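Local coordinates for DUF917 domain-containing protein (Chromobacterium violaceum, PDB 2O3I), which is of unknown function but has the paired N- and C-terminal domains that define the S-Me-THD-like (DUF917) family, at residues Q78-N81 with G82-A86; S118-A121 with A122-L126; P139-P142 with M143-Y146; L230-G233 with R234-D238; D132-G135 with R136-S140. The protein carries 2 engineered substitutions. All coordinates share one frame; numbering follows the deposited sequence.

Contact 1 of 5, residues Q78-N81 with G82-A86; sequences QWPN and GPVEA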
# COMPACT_ATOMS: atom_id res chain seq x y z
N GLN A 78 -9.98 15.69 -16.94
CA GLN A 78 -10.74 16.00 -18.14
C GLN A 78 -11.17 14.70 -18.83
O GLN A 78 -12.27 14.60 -19.37
CB GLN A 78 -9.90 16.82 -19.12
CG GLN A 78 -9.64 18.25 -18.70
CD GLN A 78 -10.90 19.08 -18.63
OE1 GLN A 78 -11.60 19.08 -17.61
NE2 GLN A 78 -11.21 19.79 -19.72
N TRP A 79 -10.28 13.71 -18.82
CA TRP A 79 -10.56 12.40 -19.41
C TRP A 79 -10.30 11.34 -18.35
O TRP A 79 -9.40 11.49 -17.53
CB TRP A 79 -9.67 12.16 -20.64
CG TRP A 79 -9.58 13.36 -21.54
CD1 TRP A 79 -8.81 14.47 -21.36
CD2 TRP A 79 -10.32 13.59 -22.75
NE1 TRP A 79 -9.02 15.38 -22.37
CE2 TRP A 79 -9.94 14.86 -23.24
CE3 TRP A 79 -11.26 12.84 -23.46
CZ2 TRP A 79 -10.48 15.40 -24.41
CZ3 TRP A 79 -11.79 13.37 -24.63
CH2 TRP A 79 -11.40 14.65 -25.09
N PRO A 80 -11.09 10.25 -18.34
CA PRO A 80 -10.90 9.20 -17.34
C PRO A 80 -9.79 8.19 -17.66
O PRO A 80 -10.04 6.99 -17.74
CB PRO A 80 -12.27 8.54 -17.29
CG PRO A 80 -12.68 8.59 -18.72
CD PRO A 80 -12.29 9.99 -19.15
N ASN A 81 -8.57 8.68 -17.85
CA ASN A 81 -7.46 7.80 -18.17
C ASN A 81 -7.24 6.72 -17.11
O ASN A 81 -7.03 5.55 -17.45
CB ASN A 81 -6.17 8.60 -18.37
CG ASN A 81 -6.15 9.36 -19.68
OD1 ASN A 81 -7.07 9.24 -20.49
ND2 ASN A 81 -5.08 10.12 -19.91
N GLY A 82 -7.27 7.11 -15.84
CA GLY A 82 -7.07 6.15 -14.77
C GLY A 82 -8.05 4.98 -14.81
O GLY A 82 -7.62 3.83 -14.88
N PRO A 83 -9.36 5.24 -14.75
CA PRO A 83 -10.36 4.17 -14.78
C PRO A 83 -10.27 3.33 -16.06
O PRO A 83 -10.39 2.11 -16.02
CB PRO A 83 -11.68 4.94 -14.69
CG PRO A 83 -11.32 6.09 -13.80
CD PRO A 83 -9.99 6.53 -14.38
N VAL A 84 -10.05 3.99 -17.19
CA VAL A 84 -9.92 3.28 -18.46
C VAL A 84 -8.73 2.31 -18.37
O VAL A 84 -8.83 1.14 -18.75
CB VAL A 84 -9.70 4.27 -19.63
CG1 VAL A 84 -9.29 3.51 -20.88
CG2 VAL A 84 -10.98 5.05 -19.89
N GLU A 85 -7.61 2.81 -17.86
CA GLU A 85 -6.42 1.98 -17.74
C GLU A 85 -6.61 0.83 -16.74
O GLU A 85 -6.10 -0.27 -16.95
CB GLU A 85 -5.23 2.84 -17.33
CG GLU A 85 -3.89 2.23 -17.68
CD GLU A 85 -3.68 2.15 -19.18
OE1 GLU A 85 -3.19 1.10 -19.66
OE2 GLU A 85 -4.00 3.14 -19.88
N ALA A 86 -7.34 1.08 -15.66
CA ALA A 86 -7.60 0.06 -14.64
C ALA A 86 -8.50 -1.04 -15.21
O ALA A 86 -8.26 -2.23 -15.00
CB ALA A 86 -8.27 0.69 -13.40
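P80 meets V84 across the first turn of helix 81-96, with P80 as the N-cap residue. Its carbonyl O takes the amide N of V84 in the opening i to i+4 bond, 3.1 Å long and nearly straight at the hydrogen (162°). Two carbons also approach this oxygen closely: V84 CG2 comes to a tight 3.0 Å from P80 O, and P83 CD packs 3.4 Å from P80 O. V84 has CG1 anti to its N (chi1 168°), placing CG2 beside that N, close to P80 O, which accepts from the same N. The proline ring slants across the valine, P80 CG lying 4.1 Å from V84 CG2. N81 O repeats the helical bond one residue on, holding E85 N at 2.8 Å. P83 sits in the third position of the helix, where no backbone donor is called for within the turn.

Farther out, E161 positions the helix start: its carboxylate accepts from G82 N, and its carbonyl O from N81 ND2. N81 OD1 is bonded to the hydroxyl of Y43, whose side chain also touches P80 and V84. P83 also rests on V65 and Y67 of strand 61-69 and on V116 and V120 of helix 111-124. Just before the helix the backbone bends in an inverse gamma turn centred on P80, closed by a weak bond of 2.9 Å from N81 N to W79 O.

Contact 2 of 5, residues S118-A121 with A122-L126; sequences SLVA and AKLGL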
# COMPACT_ATOMS: atom_id res chain seq x y z
N SER A 118 -19.81 4.93 -17.48
CA SER A 118 -20.30 5.16 -18.83
C SER A 118 -19.17 5.51 -19.80
O SER A 118 -19.08 4.97 -20.90
CB SER A 118 -21.34 6.28 -18.82
OG SER A 118 -22.50 5.88 -18.10
N LEU A 119 -18.29 6.41 -19.38
CA LEU A 119 -17.19 6.82 -20.22
C LEU A 119 -16.24 5.67 -20.49
O LEU A 119 -15.73 5.53 -21.60
CB LEU A 119 -16.45 8.00 -19.57
CG LEU A 119 -17.28 9.28 -19.41
CD1 LEU A 119 -16.42 10.38 -18.79
CD2 LEU A 119 -17.83 9.73 -20.77
N VAL A 120 -16.00 4.84 -19.47
CA VAL A 120 -15.11 3.70 -19.63
C VAL A 120 -15.69 2.67 -20.61
O VAL A 120 -14.97 2.15 -21.46
CB VAL A 120 -14.83 3.02 -18.27
CG1 VAL A 120 -14.07 1.72 -18.48
CG2 VAL A 120 -14.02 3.96 -17.38
N ALA A 121 -16.98 2.40 -20.49
CA ALA A 121 -17.65 1.45 -21.38
C ALA A 121 -17.58 1.94 -22.83
O ALA A 121 -17.29 1.16 -23.74
CB ALA A 121 -19.11 1.28 -20.95
N ALA A 122 -17.86 3.22 -23.04
CA ALA A 122 -17.81 3.81 -24.37
C ALA A 122 -16.42 3.69 -24.96
O ALA A 122 -16.25 3.43 -26.14
CB ALA A 122 -18.21 5.28 -24.31
N LYS A 123 -15.42 3.88 -24.10
CA LYS A 123 -14.02 3.82 -24.50
C LYS A 123 -13.54 2.40 -24.83
O LYS A 123 -12.74 2.20 -25.74
CB LYS A 123 -13.16 4.41 -23.39
CG LYS A 123 -11.65 4.31 -23.62
CD LYS A 123 -11.19 5.15 -24.80
CE LYS A 123 -9.67 5.16 -24.93
NZ LYS A 123 -9.25 5.93 -26.12
N LEU A 124 -14.02 1.41 -24.08
CA LEU A 124 -13.58 0.04 -24.29
C LEU A 124 -14.56 -0.85 -25.04
O LEU A 124 -14.26 -2.02 -25.29
CB LEU A 124 -13.24 -0.59 -22.94
CG LEU A 124 -12.20 0.16 -22.11
CD1 LEU A 124 -11.92 -0.61 -20.84
CD2 LEU A 124 -10.92 0.32 -22.91
N GLY A 125 -15.71 -0.30 -25.39
CA GLY A 125 -16.70 -1.09 -26.10
C GLY A 125 -17.43 -2.07 -25.20
O GLY A 125 -17.78 -3.18 -25.61
N LEU A 126 -17.68 -1.66 -23.96
CA LEU A 126 -18.37 -2.51 -23.00
C LEU A 126 -19.76 -1.96 -22.72
O LEU A 126 -20.14 -0.91 -23.25
CB LEU A 126 -17.60 -2.58 -21.68
CG LEU A 126 -16.08 -2.81 -21.77
CD1 LEU A 126 -15.47 -2.66 -20.39
CD2 LEU A 126 -15.80 -4.20 -22.33
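V120 lies alongside L124, one turn on, with both side chains pointing the same way. The branch that touches is V120 CG1, 4.0 Å from L124 CD1; it stands anti to its own N (chi1 171°), beside the carbonyl carbon, where it meets the leucine. The branch carbon of L124 also skirts the carbonyl that its N bonds, with L124 CG 3.5 Å from V120 O. The regular helical bonds of A122, K123 and L124 to S118, L119 and V120 accompany this contact.

This is the C-terminal end of helix 111-124, the helix of a beta-alpha-beta unit whose parallel strands are 101-105 and 127-129. G125, with positive phi (76°), turns the chain out of the helix. A121 O then accepts from L126 N at 2.9 Å, the 6-to-1 bond seen in Schellman caps, while G125 N and L124 N add weak bonds to the same oxygen. A121 CB and L126 CB close over the turn at 4.2 Å, beside V104 of strand 101-105. L124 O is taken up by R91 of helix 81-96. K123, bent at its second torsion, carries its ammonium to the carbonyl O of Y43, whose ring it also meets in a cation-pi contact.

Contact 3 of 5, residues P139-P142 with M143-Y146; sequences PSLP and MLTY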
# COMPACT_ATOMS: atom_id res chain seq x y z
N PRO A 139 -19.45 5.66 2.58
CA PRO A 139 -18.09 6.04 2.95
C PRO A 139 -17.04 4.95 2.78
O PRO A 139 -15.86 5.26 2.63
CB PRO A 139 -18.24 6.47 4.40
CG PRO A 139 -19.28 5.55 4.90
CD PRO A 139 -20.30 5.58 3.77
N SER A 140 -17.44 3.68 2.83
CA SER A 140 -16.46 2.61 2.68
C SER A 140 -17.00 1.33 2.04
O SER A 140 -18.19 1.05 2.11
CB SER A 140 -15.79 2.29 4.02
OG SER A 140 -16.56 1.38 4.77
N LEU A 141 -16.10 0.57 1.42
CA LEU A 141 -16.42 -0.65 0.68
C LEU A 141 -17.32 -1.73 1.29
O LEU A 141 -18.10 -2.35 0.56
CB LEU A 141 -15.12 -1.30 0.20
CG LEU A 141 -14.21 -0.44 -0.69
CD1 LEU A 141 -12.94 -1.22 -0.98
CD2 LEU A 141 -14.92 -0.06 -1.98
N PRO A 142 -17.22 -2.01 2.60
CA PRO A 142 -18.10 -3.05 3.15
C PRO A 142 -19.60 -2.72 3.15
O PRO A 142 -20.43 -3.58 3.46
CB PRO A 142 -17.55 -3.26 4.57
CG PRO A 142 -16.92 -1.92 4.90
CD PRO A 142 -16.24 -1.56 3.60
N MSE A 143 -19.94 -1.49 2.81
CA MSE A 143 -21.34 -1.09 2.78
C MSE A 143 -21.96 -1.33 1.41
O MSE A 143 -23.15 -1.10 1.22
CB MSE A 143 -21.48 0.38 3.21
CG MSE A 143 -21.49 0.55 4.73
SE MSE A 143 -20.98 2.30 5.43
CE MSE A 143 -19.14 1.89 5.87
N LEU A 144 -21.15 -1.79 0.46
CA LEU A 144 -21.64 -2.09 -0.88
C LEU A 144 -22.02 -3.56 -0.95
O LEU A 144 -21.38 -4.40 -0.31
CB LEU A 144 -20.58 -1.78 -1.93
CG LEU A 144 -20.14 -0.32 -2.02
CD1 LEU A 144 -19.11 -0.16 -3.11
CD2 LEU A 144 -21.36 0.56 -2.29
N THR A 145 -23.05 -3.89 -1.72
CA THR A 145 -23.50 -5.28 -1.82
C THR A 145 -22.45 -6.25 -2.35
O THR A 145 -22.53 -7.46 -2.08
CB THR A 145 -24.78 -5.38 -2.67
OG1 THR A 145 -24.59 -4.72 -3.93
CG2 THR A 145 -25.94 -4.72 -1.94
N TYR A 146 -21.47 -5.73 -3.08
CA TYR A 146 -20.39 -6.56 -3.63
C TYR A 146 -19.69 -7.27 -2.47
O TYR A 146 -19.41 -8.47 -2.54
CB TYR A 146 -19.35 -5.69 -4.37
CG TYR A 146 -19.90 -4.81 -5.48
CD1 TYR A 146 -20.30 -5.36 -6.70
CD2 TYR A 146 -20.01 -3.44 -5.30
CE1 TYR A 146 -20.81 -4.55 -7.72
CE2 TYR A 146 -20.51 -2.62 -6.31
CZ TYR A 146 -20.91 -3.18 -7.52
OH TYR A 146 -21.42 -2.36 -8.50
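M143 N bonds back to S140 O at 3.2 Å, and L144 N follows with a 3.1 Å bond to L141 O. Both span three residues, forming the tight 3-10 turn that leads from the loop after strand 127-129 into the short helix 145-148. The bonds are straight at the hydrogen (162° and 165°), yet the acceptors are used differently. M143 N is only moderately tilted from the carbonyl plane of S140, whereas L144 N stands well above that of L141, 54° out of it, away from the lone-pair directions. P142, between them, has no amide proton to place.

The other donors find partners outside the turn. L141 N is held by the carboxylate of E188 in helix 183-194, and T145 N by G133 O. T145 OG1 is bonded to both A219 O and G133 O. Y146 OH is bonded to A106 O, and its ring stacks on W209 of strand 203-211.

Side chains complete the turn with apolar contacts. The selenomethionine M143 crosses P139 at about a right angle, SE lying 3.7 Å from P139 CG. L141 CD2 and L144 CD1 approach to 4.3 Å and share W209 as a neighbour. Outside, M143 rests on S372 and F373 of helix 367-379. Every backbone N-H from L141 to T145 is thus matched, consistent with a turn whose donors keep their partners although it is partly buried, while the buried side chains of M143 and L144 add apolar contacts.

Contact 4 of 5, residues L230-G233 with R234-D238; sequences LKLG and RALQD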
# COMPACT_ATOMS: atom_id res chain seq x y z
N LEU A 230 -31.40 8.90 -14.04
CA LEU A 230 -31.61 9.63 -15.28
C LEU A 230 -33.01 10.24 -15.37
O LEU A 230 -33.19 11.37 -15.83
CB LEU A 230 -31.38 8.71 -16.49
CG LEU A 230 -31.64 9.31 -17.87
CD1 LEU A 230 -30.66 10.46 -18.15
CD2 LEU A 230 -31.51 8.22 -18.93
N LYS A 231 -34.02 9.49 -14.92
CA LYS A 231 -35.39 9.99 -14.97
C LYS A 231 -35.56 11.19 -14.05
O LYS A 231 -36.23 12.17 -14.42
CB LYS A 231 -36.37 8.88 -14.59
CG LYS A 231 -37.83 9.30 -14.70
CD LYS A 231 -38.78 8.13 -14.52
CE LYS A 231 -40.23 8.59 -14.56
NZ LYS A 231 -41.15 7.46 -14.25
N LEU A 232 -34.97 11.13 -12.86
CA LEU A 232 -35.08 12.25 -11.92
C LEU A 232 -34.32 13.46 -12.46
O LEU A 232 -34.80 14.61 -12.38
CB LEU A 232 -34.53 11.86 -10.55
CG LEU A 232 -34.27 13.01 -9.56
CD1 LEU A 232 -35.56 13.75 -9.27
CD2 LEU A 232 -33.66 12.47 -8.27
N GLY A 233 -33.13 13.20 -12.99
CA GLY A 233 -32.31 14.25 -13.54
C GLY A 233 -33.00 15.01 -14.65
O GLY A 233 -32.92 16.24 -14.72
N ARG A 234 -33.68 14.28 -15.52
CA ARG A 234 -34.40 14.90 -16.62
C ARG A 234 -35.47 15.85 -16.08
O ARG A 234 -35.64 16.95 -16.58
CB ARG A 234 -35.04 13.83 -17.51
CG ARG A 234 -34.05 13.19 -18.48
CD ARG A 234 -34.64 12.01 -19.24
NE ARG A 234 -33.73 11.54 -20.28
CZ ARG A 234 -33.92 10.46 -21.03
NH1 ARG A 234 -35.00 9.71 -20.86
NH2 ARG A 234 -33.03 10.14 -21.95
N ALA A 235 -36.18 15.41 -15.04
CA ALA A 235 -37.22 16.24 -14.45
C ALA A 235 -36.61 17.48 -13.80
O ALA A 235 -37.20 18.56 -13.81
CB ALA A 235 -38.01 15.43 -13.43
N LEU A 236 -35.42 17.32 -13.23
CA LEU A 236 -34.73 18.43 -12.58
C LEU A 236 -34.27 19.45 -13.61
O LEU A 236 -34.51 20.66 -13.48
CB LEU A 236 -33.51 17.92 -11.80
CG LEU A 236 -33.82 17.17 -10.49
CD1 LEU A 236 -32.58 16.51 -9.97
CD2 LEU A 236 -34.39 18.14 -9.47
N GLN A 237 -33.62 18.94 -14.66
CA GLN A 237 -33.11 19.77 -15.73
C GLN A 237 -34.25 20.51 -16.42
O GLN A 237 -34.10 21.68 -16.81
CB GLN A 237 -32.34 18.88 -16.72
CG GLN A 237 -31.70 19.60 -17.89
CD GLN A 237 -30.96 18.64 -18.82
OE1 GLN A 237 -31.32 17.47 -18.96
NE2 GLN A 237 -29.92 19.14 -19.48
N ASP A 238 -35.39 19.85 -16.56
CA ASP A 238 -36.56 20.44 -17.21
C ASP A 238 -37.36 21.40 -16.32
O ASP A 238 -38.38 21.94 -16.75
CB ASP A 238 -37.50 19.33 -17.73
CG ASP A 238 -36.84 18.44 -18.78
OD1 ASP A 238 -35.91 18.90 -19.48
OD2 ASP A 238 -37.28 17.28 -18.92
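L230 and R234 pack one turn apart near the C-terminal end of helix 225-237, and L232 and L236 make the equivalent pair on its buried side. The leucine pair is the enclosed one. L232 CG lies 3.9 Å from L236 CD1, the two side chains crossing at a slant. L232 has CG anti to its N (chi1 166°) and L236 has CG beside its N (chi1 -74°), a combination that brings the isobutyl groups together. L236 CG also drops to 3.3 Å from L232 O, the carbonyl that receives L236 N in its own plane. Around this pair stand F19 at the end of helix 10-19, M247 and F250 of helix 244-255, and V241 and V331 from loops.

The solvent side belongs to R234, K231 and Q237, whereas L230 stays buried against P12 of helix 10-19. R234 runs extended from CG to NE, back past the L230 carbonyl, and its guanidinium passes alongside L230, with CD1 near NE. L230 CD2 sits over the centre of one guanidinium face, 3.8 Å above the plane, and thus shields part of an exposed charged group. The ion pair of R234 NH2 with D9 is long and weak. K231 is firmer: its fully extended chain ends in a salt bridge to E254. R234 and Q237 also touch a crystal neighbour, so their outer conformations may owe something to the lattice.

Backbone bonds vary too. A235 N reaches K231 O at 3.3 Å, whereas Q237 N meets G233 O at 2.8 Å and almost straight, at 170°.

Contact 5 of 5, residues D132-G135 with R136-S140; sequences DGAG and RAVPS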
# COMPACT_ATOMS: atom_id res chain seq x y z
N ASP A 132 -25.90 -0.69 -9.10
CA ASP A 132 -24.71 -0.33 -8.34
C ASP A 132 -24.79 -1.00 -6.97
O ASP A 132 -25.80 -1.61 -6.62
CB ASP A 132 -24.53 1.19 -8.21
CG ASP A 132 -25.56 1.83 -7.32
OD1 ASP A 132 -26.50 2.44 -7.86
OD2 ASP A 132 -25.42 1.73 -6.08
N GLY A 133 -23.72 -0.87 -6.19
CA GLY A 133 -23.65 -1.52 -4.89
C GLY A 133 -24.50 -1.11 -3.70
O GLY A 133 -24.42 -1.77 -2.66
N ALA A 134 -25.32 -0.07 -3.81
CA ALA A 134 -26.12 0.34 -2.66
C ALA A 134 -27.36 1.15 -2.99
O ALA A 134 -28.33 1.14 -2.23
CB ALA A 134 -25.24 1.14 -1.70
N GLY A 135 -27.33 1.85 -4.12
CA GLY A 135 -28.47 2.69 -4.47
C GLY A 135 -28.21 4.06 -3.87
O GLY A 135 -29.02 4.98 -4.00
N ARG A 136 -27.07 4.18 -3.19
CA ARG A 136 -26.64 5.43 -2.56
C ARG A 136 -25.11 5.45 -2.57
O ARG A 136 -24.48 4.53 -3.11
CB ARG A 136 -27.14 5.52 -1.12
CG ARG A 136 -26.79 4.32 -0.25
CD ARG A 136 -26.94 4.63 1.23
NE ARG A 136 -25.99 5.66 1.63
CZ ARG A 136 -26.05 6.34 2.77
NH1 ARG A 136 -27.02 6.11 3.64
NH2 ARG A 136 -25.15 7.28 3.03
N ALA A 137 -24.52 6.49 -2.00
CA ALA A 137 -23.07 6.59 -1.92
C ALA A 137 -22.71 6.22 -0.49
O ALA A 137 -23.41 6.61 0.44
CB ALA A 137 -22.61 8.00 -2.24
N VAL A 138 -21.64 5.46 -0.32
CA VAL A 138 -21.23 5.04 1.02
C VAL A 138 -19.78 5.42 1.30
O VAL A 138 -18.97 5.50 0.38
CB VAL A 138 -21.40 3.50 1.20
CG1 VAL A 138 -22.83 3.08 0.86
CG2 VAL A 138 -20.39 2.75 0.34
N PRO A 139 -19.45 5.66 2.58
CA PRO A 139 -18.09 6.04 2.95
C PRO A 139 -17.04 4.95 2.78
O PRO A 139 -15.86 5.26 2.63
CB PRO A 139 -18.24 6.47 4.40
CG PRO A 139 -19.28 5.55 4.90
CD PRO A 139 -20.30 5.58 3.77
N SER A 140 -17.44 3.68 2.83
CA SER A 140 -16.46 2.61 2.68
C SER A 140 -17.00 1.33 2.04
O SER A 140 -18.19 1.05 2.11
CB SER A 140 -15.79 2.29 4.02
OG SER A 140 -16.56 1.38 4.77
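The D132 carboxylate and the R136 guanidinium are the flat groups here, and R136 CG packs on A134 CB at 3.8 Å between them. D132 makes an Asx turn. Its OD2 takes G135 N on the syn side at 2.7 Å and A134 N on the anti side at 2.9 Å, both donors tilted somewhat out of the carboxylate plane. Two amides therefore grip one oxygen and hold the carboxylate against rotation. The other oxygen, OD1, is bonded to the hydroxyls of T225 and S109.

The guanidinium turns its NE and NH2 edge side-on to one atom, A137 O. R136 NE lies 3.0 Å from A137 O and well above the plane of that carbonyl. R136 NH2 lies 3.2 Å from A137 O, nearly along the C=O direction. Relative to the guanidinium, the oxygen is in plane, 6° out at NE. A bend at the third torsion (chi3 -64°) folds the chain back to this carbonyl of the next residue. NH1 goes to P317 O and NH2 makes a further weak bond to S301 O, linking this loop to residues from the C-terminal part of the chain.

G135, with positive phi (90°), carries the chain from the Asx turn into the extended run that follows. The loop lies near the centre of the molecule, with F373 of helix 367-379 against R136 and V138. A134 CB, facing that run, meets V138 CG1 at 4.0 Å.

How the contacts relate
From the N terminus, contact 1 opens helix 81-96 and contact 2 closes helix 111-124; the two helices pack together, P83 CB against V120 CG2 at 3.7 Å, on one side of the mixed sheet. The chain then passes through strand 127-129 into contact 5, which runs straight into contact 3. L144 CD2 folds back to 3.6 Å from V138 CG2, so the loop between strand 127-129 and helix 145-148 packs on itself near the molecular centre. Contact 4 comes last, on helix 225-237. It touches none of the others, its nearest atoms being about 9 Å from contact 2. All five are local; contacts 5 and 3 overlap at P139 and S140, and the rest follow in series.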